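Local coordinates for protein nuclear receptor corepressor 2 (Homo sapiens, PDB 4A69) that acts as a transcriptional corepressor of nuclear receptors, probably recruiting and activating a histone deacetylase through a domain that binds inositol tetrakisphosphate, at residues C[65-68]-C[69-72]. Numbering follows the deposited sequence.
Sequences FGLI and ASFL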
# COMPACT_ATOMS: atom_id res chain seq x y z
N PHE C 65 -2.94 -13.81 -18.80
CA PHE C 65 -2.25 -12.84 -19.63
C PHE C 65 -0.89 -13.36 -20.09
O PHE C 65 -0.39 -12.93 -21.11
CB PHE C 65 -2.12 -11.49 -18.90
CG PHE C 65 -3.44 -10.85 -18.56
CD1 PHE C 65 -4.24 -10.28 -19.55
CD2 PHE C 65 -3.88 -10.80 -17.24
CE1 PHE C 65 -5.46 -9.68 -19.23
CE2 PHE C 65 -5.09 -10.20 -16.91
CZ PHE C 65 -5.88 -9.64 -17.92
N GLY C 66 -0.33 -14.30 -19.33
CA GLY C 66 0.88 -15.02 -19.75
C GLY C 66 0.61 -15.74 -21.06
O GLY C 66 1.35 -15.58 -22.04
N LEU C 67 -0.47 -16.53 -21.08
CA LEU C 67 -0.86 -17.24 -22.30
C LEU C 67 -1.21 -16.28 -23.44
O LEU C 67 -0.77 -16.47 -24.57
CB LEU C 67 -2.02 -18.21 -22.02
CG LEU C 67 -2.36 -19.32 -23.01
CD1 LEU C 67 -1.13 -19.91 -23.68
CD2 LEU C 67 -3.14 -20.41 -22.29
N ILE C 68 -1.99 -15.24 -23.15
CA ILE C 68 -2.38 -14.28 -24.18
C ILE C 68 -1.15 -13.64 -24.83
O ILE C 68 -1.01 -13.65 -26.06
CB ILE C 68 -3.37 -13.22 -23.65
CG1 ILE C 68 -4.70 -13.86 -23.28
CG2 ILE C 68 -3.58 -12.11 -24.67
CD1 ILE C 68 -5.54 -13.05 -22.31
N ALA C 69 -0.25 -13.10 -23.99
CA ALA C 69 0.96 -12.46 -24.50
C ALA C 69 1.78 -13.37 -25.40
O ALA C 69 2.40 -12.92 -26.36
CB ALA C 69 1.82 -11.95 -23.35
N SER C 70 1.80 -14.67 -25.09
CA SER C 70 2.55 -15.65 -25.88
C SER C 70 2.12 -15.72 -27.34
O SER C 70 2.93 -16.04 -28.21
CB SER C 70 2.49 -17.03 -25.22
OG SER C 70 1.21 -17.62 -25.37
N PHE C 71 0.86 -15.40 -27.62
CA PHE C 71 0.35 -15.41 -28.99
C PHE C 71 0.45 -14.05 -29.67
O PHE C 71 -0.12 -13.85 -30.76
CB PHE C 71 -1.10 -15.92 -29.04
CG PHE C 71 -1.26 -17.38 -28.71
CD1 PHE C 71 -1.03 -18.35 -29.69
CD2 PHE C 71 -1.65 -17.79 -27.44
CE1 PHE C 71 -1.18 -19.70 -29.40
CE2 PHE C 71 -1.81 -19.14 -27.15
CZ PHE C 71 -1.57 -20.09 -28.12
N LEU C 72 1.15 -13.11 -29.05
CA LEU C 72 1.28 -11.76 -29.61
C LEU C 72 2.74 -11.33 -29.76
O LEU C 72 3.40 -10.98 -28.78
CB LEU C 72 0.50 -10.75 -28.76
CG LEU C 72 -1.01 -10.91 -28.62
CD1 LEU C 72 -1.50 -10.19 -27.37
CD2 LEU C 72 -1.76 -10.42 -29.86
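Leu67 swings CG away from its own backbone N (chi1 -164°), while Phe71 turns CG away from its carbonyl carbon (chi1 -69°), and the two side chains come to lie side by side. Leu67 CD1 reaches Phe71 CE2 at 3.6 Å, a branched methyl against a broad ring, an apolar pair on the more open side of the helix. Ile68 and Leu72 repeat the i to i+4 spacing on the buried flank: Ile68 CG2 meets Leu72 CD1 at 3.9 Å, and both aliphatic chains lie side by side, pointing the same way. Along the same stretch the backbone bonding changes. Ala69 N donates to Phe65 O in a nearly straight alpha-helical bond of 2.9 Å (167°), and Ser70 N follows with a more bent one to Gly66 O. Then the spacing shortens to i+3, with Phe71 N bound to Ile68 O at 3.0 Å and Leu72 N bound to Ala69 O. The Ser70 hydroxyl is modelled against Leu67 O, with OG to O a very short 2.4 Å, so the detail of this bond is doubtful; a small polar side chain suits this exposed position. Ala69, with its single small methyl, touches Cys80 of helix 77-87. This short helix, 65-70, is the middle one of the three in the Myb-like (SANT) domain. Asn64 OD1 accepts from Leu67 N at its start, and Phe65 stacks edge-to-face on Tyr84, a residue of the inositol phosphate pocket. Ile68 packs on Phe54 and Phe58 of helix 48-60 and on Cys80, Leu72 touches Thr53 of helix 48-60 and Cys80 of helix 77-87, and Lys57 of helix 48-60 makes a cation-pi contact with Phe71.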